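Local atomic coordinates of glycoside Hydrolase (PDB entry 5T99), a protein that probably hydrolyses beta-galactosidic linkages as a family 2 glycoside hydrolase in agarose breakdown by a gut bacterium, and binds the inhibitor galacto-isofagomine. Residues N452-P457 against A479-L484; M471-G476 against T495-S500; E550-G555 against Y601-Q606. All coordinates share one frame; numbering follows the deposited sequence.

Interaction 1. Residues N452-P457 against A479-L484; sequences NYYPAP and AEVQRL
Tyr-454 carries this contact almost alone, sending its ring out of the loop 452-457 to one flank of helix 478-484, where Glu-480, Val-481 and Leu-484 receive it. One polar bond spans the gap: the phenol OH of Tyr-454 donates to OE1 of Glu-480 over 2.9 Å, using the lone pair of OE1 that faces away from the other carboxylate oxygen. Ring and carboxylate are turned only 24° from each other, and OE1 lies at the ring edge, also close to CE2 of Tyr-454 (3.4 Å). The glutamate chain is extended, which carries its acid group past the hydroxyl and brings CG alongside it, 3.4 Å from OH of Tyr-454.

The apolar part sits on the other edge. CG2 of Val-481 approaches CE1 of Tyr-454 near the ring plane, at 3.8 Å, while CD1 of Leu-484 comes no closer than 4.0 Å to OH of Tyr-454. Tyr-454 reaches the helix because its CG stands anti to the backbone N (chi1 -177°), which directs the ring toward the helix.

Within the loop, the peptide before Pro-455 is cis, and CB of that proline lies over the centre of one face of the Tyr-454 ring, 3.9 Å above its plane. Met-471 of strand 468-472 touches both Tyr-454 and Val-481, and Lys-474 packs on the tyrosine as well.

The contact thus joins the loop after strand 447-451 to the helix after the next strand, 468-472. It is peripheral packing between successive beta-alpha units of the (beta/alpha)8 barrel of family 2 glycoside hydrolases, with a cis peptide before the proline that covers the aromatic ring.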
loop_
_atom_site.group_PDB
_atom_site.type_symbol
_atom_site.label_atom_id
_atom_site.label_comp_id
_atom_site.label_asym_id
_atom_site.label_seq_id
_atom_site.Cartn_x
_atom_site.Cartn_y
_atom_site.Cartn_z
ATOM N N ASN A 452 -12.956 -10.486 13.732
ATOM C CA ASN A 452 -14.306 -9.913 13.547
ATOM C C ASN A 452 -15.410 -10.590 14.340
ATOM O O ASN A 452 -16.468 -9.979 14.539
ATOM C CB ASN A 452 -14.707 -9.850 12.073
ATOM C CG ASN A 452 -14.764 -11.212 11.399
ATOM O OD1 ASN A 452 -14.081 -12.159 11.799
ATOM N ND2 ASN A 452 -15.556 -11.296 10.329
ATOM N N TYR A 453 -15.210 -11.827 14.791
ATOM C CA TYR A 453 -16.228 -12.459 15.627
ATOM C C TYR A 453 -15.964 -11.999 17.066
ATOM O O TYR A 453 -14.811 -11.745 17.452
ATOM C CB TYR A 453 -16.208 -13.982 15.508
ATOM C CG TYR A 453 -16.513 -14.589 14.139
ATOM C CD1 TYR A 453 -16.625 -13.815 12.984
ATOM C CD2 TYR A 453 -16.636 -15.970 13.999
ATOM C CE1 TYR A 453 -16.880 -14.395 11.746
ATOM C CE2 TYR A 453 -16.880 -16.556 12.765
ATOM C CZ TYR A 453 -16.997 -15.761 11.643
ATOM O OH TYR A 453 -17.239 -16.325 10.409
ATOM N N TYR A 454 -17.034 -11.844 17.833
ATOM C CA TYR A 454 -16.939 -11.545 19.259
ATOM C C TYR A 454 -18.149 -12.143 20.006
ATOM O O TYR A 454 -19.282 -11.906 19.597
ATOM C CB TYR A 454 -16.855 -10.033 19.511
ATOM C CG TYR A 454 -16.692 -9.725 20.976
ATOM C CD1 TYR A 454 -15.432 -9.626 21.552
ATOM C CD2 TYR A 454 -17.807 -9.593 21.804
ATOM C CE1 TYR A 454 -15.286 -9.384 22.907
ATOM C CE2 TYR A 454 -17.673 -9.349 23.158
ATOM C CZ TYR A 454 -16.411 -9.246 23.708
ATOM O OH TYR A 454 -16.295 -8.990 25.061
ATOM N N PRO A 455 -17.943 -12.879 21.105
ATOM C CA PRO A 455 -16.640 -13.082 21.777
ATOM C C PRO A 455 -15.810 -14.306 21.310
ATOM O O PRO A 455 -14.759 -14.565 21.892
ATOM C CB PRO A 455 -17.057 -13.252 23.250
ATOM C CG PRO A 455 -18.394 -13.931 23.161
ATOM C CD PRO A 455 -19.070 -13.328 21.948
ATOM N N ALA A 456 -16.254 -15.016 20.270
ATOM C CA ALA A 456 -15.712 -16.346 19.902
ATOM C C ALA A 456 -14.194 -16.551 20.071
ATOM O O ALA A 456 -13.791 -17.283 20.957
ATOM C CB ALA A 456 -16.162 -16.751 18.498
ATOM N N PRO A 457 -13.353 -15.878 19.257
ATOM C CA PRO A 457 -11.904 -16.142 19.347
ATOM C C PRO A 457 -11.263 -15.782 20.706
ATOM O O PRO A 457 -10.230 -16.369 21.055
ATOM C CB PRO A 457 -11.323 -15.288 18.221
ATOM C CG PRO A 457 -12.272 -14.155 18.095
ATOM C CD PRO A 457 -13.639 -14.693 18.429
ATOM N N ALA A 479 -14.567 -2.050 26.221
ATOM C CA ALA A 479 -14.571 -2.091 27.674
ATOM C C ALA A 479 -14.742 -3.518 28.203
ATOM O O ALA A 479 -13.998 -3.949 29.089
ATOM C CB ALA A 479 -15.650 -1.173 28.236
ATOM N N GLU A 480 -15.708 -4.251 27.646
ATOM C CA GLU A 480 -16.023 -5.607 28.116
ATOM C C GLU A 480 -14.862 -6.592 27.906
ATOM O O GLU A 480 -14.561 -7.380 28.803
ATOM C CB GLU A 480 -17.314 -6.134 27.466
ATOM C CG GLU A 480 -17.642 -7.579 27.821
ATOM C CD GLU A 480 -18.963 -8.059 27.256
ATOM O OE1 GLU A 480 -18.950 -8.755 26.219
ATOM O OE2 GLU A 480 -20.010 -7.752 27.858
ATOM N N VAL A 481 -14.217 -6.560 26.738
ATOM C CA VAL A 481 -13.118 -7.501 26.463
ATOM C C VAL A 481 -11.923 -7.282 27.390
ATOM O O VAL A 481 -11.238 -8.238 27.711
ATOM C CB VAL A 481 -12.671 -7.490 24.985
ATOM C CG1 VAL A 481 -11.811 -6.265 24.659
ATOM C CG2 VAL A 481 -11.942 -8.781 24.635
ATOM N N GLN A 482 -11.700 -6.035 27.813
ATOM C CA GLN A 482 -10.672 -5.704 28.818
ATOM C C GLN A 482 -11.018 -6.208 30.237
ATOM O O GLN A 482 -10.119 -6.561 30.995
ATOM C CB GLN A 482 -10.396 -4.189 28.861
ATOM C CG GLN A 482 -9.796 -3.626 27.587
ATOM C CD GLN A 482 -9.696 -2.103 27.608
ATOM O OE1 GLN A 482 -8.697 -1.535 28.082
ATOM N NE2 GLN A 482 -10.721 -1.433 27.079
ATOM N N ARG A 483 -12.299 -6.207 30.600
ATOM C CA ARG A 483 -12.752 -6.824 31.853
ATOM C C ARG A 483 -12.509 -8.337 31.847
ATOM O O ARG A 483 -11.973 -8.893 32.809
ATOM C CB ARG A 483 -14.253 -6.585 32.092
ATOM C CG ARG A 483 -14.603 -5.347 32.895
ATOM C CD ARG A 483 -16.071 -5.381 33.339
ATOM N NE ARG A 483 -17.035 -5.412 32.219
ATOM C CZ ARG A 483 -17.368 -4.369 31.437
ATOM N NH1 ARG A 483 -16.812 -3.169 31.604
ATOM N NH2 ARG A 483 -18.258 -4.534 30.452
ATOM N N LEU A 484 -12.944 -8.986 30.769
ATOM C CA LEU A 484 -12.906 -10.442 30.662
ATOM C C LEU A 484 -11.500 -10.990 30.423
ATOM O O LEU A 484 -11.169 -12.080 30.893
ATOM C CB LEU A 484 -13.857 -10.926 29.555
ATOM C CG LEU A 484 -15.353 -10.596 29.723
ATOM C CD1 LEU A 484 -16.169 -10.981 28.493
ATOM C CD2 LEU A 484 -15.915 -11.262 30.971
#

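Interaction 2. Residues M471-G476 against T495-S500; sequences MNYKPG and TSSCTS. With GIF (D-galacto-isofagomine), chain C.
Tyr-473 and Ser-497 meet at the sugar pocket of the (beta/alpha)8 barrel, just beyond the C-terminal ends of the neighbouring parallel strands 468-472 and 490-495. The tight part is buried. Here the Tyr-473 ring lies along the backbone of Thr-495 and Ser-496, with CE1 of Tyr-473 3.6 Å from C of Thr-495, and CB of Ser-497 closes in on the same CE1 at 3.5 Å. CG of Tyr-473 stands anti to the carbonyl carbon (chi1 -49°), which carries the ring end towards the second segment. That segment bends sharply at Ser-496, where N of Ser-497 bonds O of Thr-495 at 3.0 Å in a classic gamma turn, bringing the Ser-497 side chain round to the phenol. OH of Tyr-473 is also hydrogen-bonded to Glu-494, another pocket residue.

On the looser side lies partly exposed Lys-474: its NZ bonds O of Asn-472 (3.0 Å) nearly in line with the C=O of that residue (C=O...NZ angle 163°), and also O of Asn-452.

In the pocket OG of Ser-497 is shared: it hydrogen-bonds OH of Tyr-473 at 2.7 Å, its proton unsettled, and the galacto-isofagomine hydroxyl O at 2.9 Å.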
loop_
_atom_site.group_PDB
_atom_site.type_symbol
_atom_site.label_atom_id
_atom_site.label_comp_id
_atom_site.label_asym_id
_atom_site.label_seq_id
_atom_site.Cartn_x
_atom_site.Cartn_y
_atom_site.Cartn_z
ATOM N N MET A 471 -9.128 -6.218 17.065
ATOM C CA MET A 471 -10.587 -6.342 16.912
ATOM C C MET A 471 -11.094 -5.598 15.675
ATOM O O MET A 471 -10.773 -4.423 15.472
ATOM C CB MET A 471 -11.301 -5.794 18.146
ATOM C CG MET A 471 -10.936 -6.513 19.425
ATOM S SD MET A 471 -11.859 -5.891 20.829
ATOM C CE MET A 471 -13.363 -6.826 20.670
ATOM N N ASN A 472 -11.893 -6.284 14.861
ATOM C CA ASN A 472 -12.553 -5.669 13.709
ATOM C C ASN A 472 -13.980 -5.272 14.052
ATOM O O ASN A 472 -14.810 -6.136 14.321
ATOM C CB ASN A 472 -12.570 -6.632 12.530
ATOM C CG ASN A 472 -11.207 -6.838 11.932
ATOM O OD1 ASN A 472 -10.187 -6.531 12.560
ATOM N ND2 ASN A 472 -11.173 -7.334 10.695
ATOM N N TYR A 473 -14.245 -3.965 14.060
ATOM C CA TYR A 473 -15.596 -3.375 14.206
ATOM C C TYR A 473 -16.298 -3.686 15.530
ATOM O O TYR A 473 -17.476 -4.056 15.538
ATOM C CB TYR A 473 -16.482 -3.763 13.028
ATOM C CG TYR A 473 -15.818 -3.523 11.695
ATOM C CD1 TYR A 473 -15.676 -2.224 11.184
ATOM C CD2 TYR A 473 -15.316 -4.586 10.946
ATOM C CE1 TYR A 473 -15.061 -2.000 9.958
ATOM C CE2 TYR A 473 -14.703 -4.366 9.728
ATOM C CZ TYR A 473 -14.586 -3.070 9.243
ATOM O OH TYR A 473 -13.983 -2.866 8.049
ATOM N N LYS A 474 -15.577 -3.512 16.640
ATOM C CA LYS A 474 -16.115 -3.832 17.969
ATOM C C LYS A 474 -15.894 -2.747 19.040
ATOM O O LYS A 474 -15.649 -3.083 20.211
ATOM C CB LYS A 474 -15.501 -5.160 18.455
ATOM C CG LYS A 474 -15.747 -6.352 17.550
ATOM C CD LYS A 474 -17.207 -6.785 17.547
ATOM C CE LYS A 474 -17.412 -7.948 16.591
ATOM N NZ LYS A 474 -17.292 -7.535 15.163
ATOM N N PRO A 475 -16.010 -1.453 18.673
ATOM C CA PRO A 475 -15.778 -0.394 19.675
ATOM C C PRO A 475 -16.725 -0.477 20.869
ATOM O O PRO A 475 -16.318 -0.176 21.988
ATOM C CB PRO A 475 -15.988 0.901 18.884
ATOM C CG PRO A 475 -16.903 0.525 17.767
ATOM C CD PRO A 475 -16.546 -0.898 17.414
ATOM N N GLY A 476 -17.957 -0.930 20.629
ATOM C CA GLY A 476 -18.920 -1.196 21.694
ATOM C C GLY A 476 -18.500 -2.268 22.686
ATOM O O GLY A 476 -18.980 -2.278 23.828
ATOM N N THR A 495 -11.649 -0.705 11.333
ATOM C CA THR A 495 -12.615 0.199 11.960
ATOM C C THR A 495 -13.437 1.005 10.951
ATOM O O THR A 495 -13.023 1.223 9.804
ATOM C CB THR A 495 -11.931 1.155 12.970
ATOM O OG1 THR A 495 -10.986 2.007 12.305
ATOM C CG2 THR A 495 -11.201 0.378 14.058
ATOM N N SER A 496 -14.601 1.438 11.428
ATOM C CA SER A 496 -15.566 2.261 10.704
ATOM C C SER A 496 -16.302 1.486 9.608
ATOM O O SER A 496 -17.398 1.036 9.843
ATOM C CB SER A 496 -14.942 3.566 10.169
ATOM O OG SER A 496 -15.952 4.457 9.737
ATOM N N SER A 497 -15.690 1.308 8.437
ATOM C CA SER A 497 -16.390 0.854 7.213
ATOM C C SER A 497 -17.568 1.761 6.784
ATOM O O SER A 497 -18.469 1.329 6.063
ATOM C CB SER A 497 -16.810 -0.629 7.305
ATOM O OG SER A 497 -15.847 -1.458 6.677
ATOM N N CYS A 498 -17.511 3.029 7.195
ATOM C CA CYS A 498 -18.411 4.065 6.725
ATOM C C CYS A 498 -18.161 4.235 5.230
ATOM O O CYS A 498 -17.024 4.113 4.750
ATOM C CB CYS A 498 -18.116 5.372 7.474
ATOM S SG CYS A 498 -19.271 6.738 7.192
ATOM N N THR A 499 -19.230 4.487 4.490
ATOM C CA THR A 499 -19.160 4.626 3.044
ATOM C C THR A 499 -19.602 6.020 2.616
ATOM O O THR A 499 -20.454 6.641 3.265
ATOM C CB THR A 499 -20.042 3.570 2.357
ATOM O OG1 THR A 499 -21.372 3.633 2.890
ATOM C CG2 THR A 499 -19.478 2.190 2.601
ATOM N N SER A 500 -19.027 6.488 1.512
ATOM C CA SER A 500 -19.419 7.750 0.894
ATOM C C SER A 500 -18.927 7.827 -0.547
ATOM O O SER A 500 -17.993 7.119 -0.934
ATOM C CB SER A 500 -18.889 8.938 1.693
ATOM O OG SER A 500 -17.481 8.917 1.810
HETATM C C GIF C . -12.718 -7.356 5.716
HETATM N N GIF C . -13.657 -6.764 6.657
HETATM O O GIF C . -16.639 -3.829 5.286
HETATM C C1 GIF C . -12.478 -6.411 4.556
HETATM O O1 GIF C . -14.489 -6.995 3.378
HETATM C C2 GIF C . -13.790 -5.900 3.966
HETATM O O2 GIF C . -11.736 -7.091 3.545
HETATM C C3 GIF C . -14.665 -5.241 5.027
HETATM C C4 GIF C . -14.911 -6.198 6.189
HETATM C C5 GIF C . -15.996 -4.782 4.428
#

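Interaction 3. Residues E550-G555 against Y601-Q606. With GIF (D-galacto-isofagomine), chain C.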
loop_
_atom_site.group_PDB
_atom_site.type_symbol
_atom_site.label_atom_id
_atom_site.label_comp_id
_atom_site.label_asym_id
_atom_site.label_seq_id
_atom_site.Cartn_x
_atom_site.Cartn_y
_atom_site.Cartn_z
ATOM N N GLU A 550 -6.310 2.448 15.832
ATOM C CA GLU A 550 -7.234 1.912 14.854
ATOM C C GLU A 550 -6.628 1.841 13.462
ATOM O O GLU A 550 -5.675 2.544 13.146
ATOM C CB GLU A 550 -8.499 2.762 14.808
ATOM C CG GLU A 550 -8.310 4.212 14.367
ATOM C CD GLU A 550 -9.638 4.931 14.184
ATOM O OE1 GLU A 550 -10.523 4.375 13.493
ATOM O OE2 GLU A 550 -9.797 6.044 14.735
ATOM N N PHE A 551 -7.209 0.988 12.627
ATOM C CA PHE A 551 -6.835 0.888 11.236
ATOM C C PHE A 551 -8.128 0.912 10.417
ATOM O O PHE A 551 -8.885 -0.058 10.420
ATOM C CB PHE A 551 -6.018 -0.386 11.020
ATOM C CG PHE A 551 -4.609 -0.314 11.584
ATOM C CD1 PHE A 551 -3.543 0.081 10.782
ATOM C CD2 PHE A 551 -4.355 -0.630 12.920
ATOM C CE1 PHE A 551 -2.253 0.148 11.295
ATOM C CE2 PHE A 551 -3.072 -0.552 13.439
ATOM C CZ PHE A 551 -2.017 -0.159 12.630
ATOM N N ILE A 552 -8.395 2.030 9.733
ATOM C CA ILE A 552 -9.727 2.263 9.169
ATOM C C ILE A 552 -9.892 1.464 7.905
ATOM O O ILE A 552 -8.910 1.188 7.243
ATOM C CB ILE A 552 -10.017 3.765 8.907
ATOM C CG1 ILE A 552 -9.333 4.257 7.617
ATOM C CG2 ILE A 552 -9.667 4.595 10.143
ATOM C CD1 ILE A 552 -9.507 5.729 7.342
ATOM N N TRP A 553 -11.133 1.087 7.593
ATOM C CA TRP A 553 -11.470 0.442 6.319
ATOM C C TRP A 553 -12.191 1.450 5.392
ATOM O O TRP A 553 -13.401 1.599 5.510
ATOM C CB TRP A 553 -12.367 -0.794 6.552
ATOM C CG TRP A 553 -12.446 -1.591 5.300
ATOM C CD1 TRP A 553 -13.409 -1.531 4.333
ATOM C CD2 TRP A 553 -11.447 -2.488 4.822
ATOM N NE1 TRP A 553 -13.076 -2.362 3.284
ATOM C CE2 TRP A 553 -11.872 -2.957 3.561
ATOM C CE3 TRP A 553 -10.225 -2.939 5.340
ATOM C CZ2 TRP A 553 -11.117 -3.869 2.815
ATOM C CZ3 TRP A 553 -9.485 -3.833 4.614
ATOM C CH2 TRP A 553 -9.928 -4.299 3.361
ATOM N N THR A 554 -11.528 2.166 4.480
ATOM C CA THR A 554 -10.117 2.109 4.132
ATOM C C THR A 554 -9.606 3.526 3.915
ATOM O O THR A 554 -10.392 4.474 3.844
ATOM C CB THR A 554 -9.918 1.366 2.801
ATOM O OG1 THR A 554 -10.735 1.962 1.785
ATOM C CG2 THR A 554 -10.313 -0.074 2.938
ATOM N N GLY A 555 -8.292 3.665 3.771
ATOM C CA GLY A 555 -7.668 4.958 3.488
ATOM C C GLY A 555 -7.958 5.476 2.091
ATOM O O GLY A 555 -8.288 6.644 1.913
ATOM N N TYR A 601 -11.136 14.911 5.760
ATOM C CA TYR A 601 -11.006 16.085 6.627
ATOM C C TYR A 601 -11.486 15.811 8.036
ATOM O O TYR A 601 -10.945 16.369 8.985
ATOM C CB TYR A 601 -11.705 17.297 6.004
ATOM C CG TYR A 601 -11.076 17.644 4.688
ATOM C CD1 TYR A 601 -9.897 18.391 4.636
ATOM C CD2 TYR A 601 -11.616 17.177 3.491
ATOM C CE1 TYR A 601 -9.282 18.687 3.420
ATOM C CE2 TYR A 601 -11.022 17.476 2.273
ATOM C CZ TYR A 601 -9.848 18.219 2.249
ATOM O OH TYR A 601 -9.253 18.501 1.060
ATOM N N LEU A 602 -12.490 14.949 8.180
ATOM C CA LEU A 602 -12.895 14.486 9.518
ATOM C C LEU A 602 -11.710 13.796 10.215
ATOM O O LEU A 602 -11.393 14.105 11.358
ATOM C CB LEU A 602 -14.108 13.549 9.438
ATOM C CG LEU A 602 -14.694 13.034 10.757
ATOM C CD1 LEU A 602 -15.145 14.173 11.652
ATOM C CD2 LEU A 602 -15.863 12.102 10.479
ATOM N N TYR A 603 -11.039 12.896 9.502
ATOM C CA TYR A 603 -9.824 12.265 10.039
ATOM C C TYR A 603 -8.687 13.260 10.273
ATOM O O TYR A 603 -8.074 13.246 11.341
ATOM C CB TYR A 603 -9.377 11.086 9.178
ATOM C CG TYR A 603 -10.215 9.842 9.430
ATOM C CD1 TYR A 603 -10.031 9.070 10.575
ATOM C CD2 TYR A 603 -11.191 9.445 8.527
ATOM C CE1 TYR A 603 -10.796 7.940 10.810
ATOM C CE2 TYR A 603 -11.957 8.310 8.748
ATOM C CZ TYR A 603 -11.765 7.561 9.889
ATOM O OH TYR A 603 -12.530 6.442 10.100
ATOM N N GLN A 604 -8.442 14.141 9.305
ATOM C CA GLN A 604 -7.420 15.195 9.443
ATOM C C GLN A 604 -7.674 16.093 10.674
ATOM O O GLN A 604 -6.731 16.438 11.396
ATOM C CB GLN A 604 -7.323 16.031 8.159
ATOM C CG GLN A 604 -6.045 16.837 8.023
ATOM C CD GLN A 604 -6.031 17.687 6.750
ATOM O OE1 GLN A 604 -6.936 18.514 6.527
ATOM N NE2 GLN A 604 -5.009 17.485 5.905
ATOM N N SER A 605 -8.942 16.421 10.935
ATOM C CA SER A 605 -9.324 17.198 12.127
ATOM C C SER A 605 -8.996 16.499 13.445
ATOM O O SER A 605 -8.764 17.164 14.450
ATOM C CB SER A 605 -10.819 17.550 12.101
ATOM O OG SER A 605 -11.653 16.461 12.489
ATOM N N GLN A 606 -9.012 15.169 13.443
ATOM C CA GLN A 606 -8.755 14.360 14.639
ATOM C C GLN A 606 -7.282 13.966 14.815
ATOM O O GLN A 606 -6.842 13.747 15.933
ATOM C CB GLN A 606 -9.623 13.089 14.572
ATOM C CG GLN A 606 -9.624 12.194 15.808
ATOM C CD GLN A 606 -10.217 12.848 17.048
ATOM O OE1 GLN A 606 -10.688 13.994 17.015
ATOM N NE2 GLN A 606 -10.217 12.107 18.154
HETATM C C GIF C . -12.718 -7.356 5.716
HETATM N N GIF C . -13.657 -6.764 6.657
HETATM O O GIF C . -16.639 -3.829 5.286
HETATM C C1 GIF C . -12.478 -6.411 4.556
HETATM O O1 GIF C . -14.489 -6.995 3.378
HETATM C C2 GIF C . -13.790 -5.900 3.966
HETATM O O2 GIF C . -11.736 -7.091 3.545
HETATM C C3 GIF C . -14.665 -5.241 5.027
HETATM C C4 GIF C . -14.911 -6.198 6.189
HETATM C C5 GIF C . -15.996 -4.782 4.428
HETATM O O HOH W 1 -12.505 5.748 12.474
#
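Ile-552 of strand 549-552 and Tyr-603 of helix 598-607 point at each other from opposite directions. CG1 of Ile-552 takes the crowded position between the backbone N and the carbonyl carbon (chi1 78°), and its extended chain lays CD1 over one face of the Tyr-603 ring. This CH-pi contact puts CD1 4.0 Å from the ring centroid, 21° off the normal. The other branch works at the end of the ring: CG2 of Ile-552 is 3.6 Å from CE1 of Tyr-603 and touches its hydroxyl.

Glu-550 stays short of the tyrosine, its OE1 4.5 Å from OH of Tyr-603, and one water bridges them, donating to OE1 of Glu-550 (2.6 Å) and also hydrogen-bonded to OH of Tyr-603. The same OE1 is held by the hydroxyl of Thr-495, so two donors converge on this one oxygen.

Trp-553 turns the other way. With CG anti to the backbone N (chi1 -168°), one face of its indole meets the C1-C2 side of galacto-isofagomine, C1 sitting 3.4 Å above the plane, towards the rim; CG2 of Thr-554 covers the opposite face. The peptide between these two residues is cis, and NE1 hydrogen-bonds Tyr-558. With an alanine here, the inhibitor would probably lose the aromatic surface against its C1-C2 side, and the Tyr-558 hydroxyl its indole N-H.

Residues around the end of the strand thus face two surfaces, Glu-550 and Ile-552 the helix and Trp-553 the pocket. A tryptophan followed by a cis peptide at the C-terminal side of the last barrel strand is typical of clan GH-A glycoside hydrolases.

Interactions 2 and 3 are buried and both touch galacto-isofagomine, whereas interaction 1 is partly exposed at the barrel's periphery, about 14 Å from the inhibitor at the Tyr-454 side chain. All three involve one barrel. Interactions 1 and 2 share the beta-alpha unit of strand 468-472 and helix 478-484, the strand packing on the tyrosine of interaction 1. Interactions 2 and 3 join through neighbouring strands 490-495 and 549-552, by a backbone bond from N of Trp-553 to O of Thr-495. The chemistry follows place: a tyrosine-glutamate bond outside, shared hydroxyls in the pocket, and CH-pi packing plus a water behind the last strand.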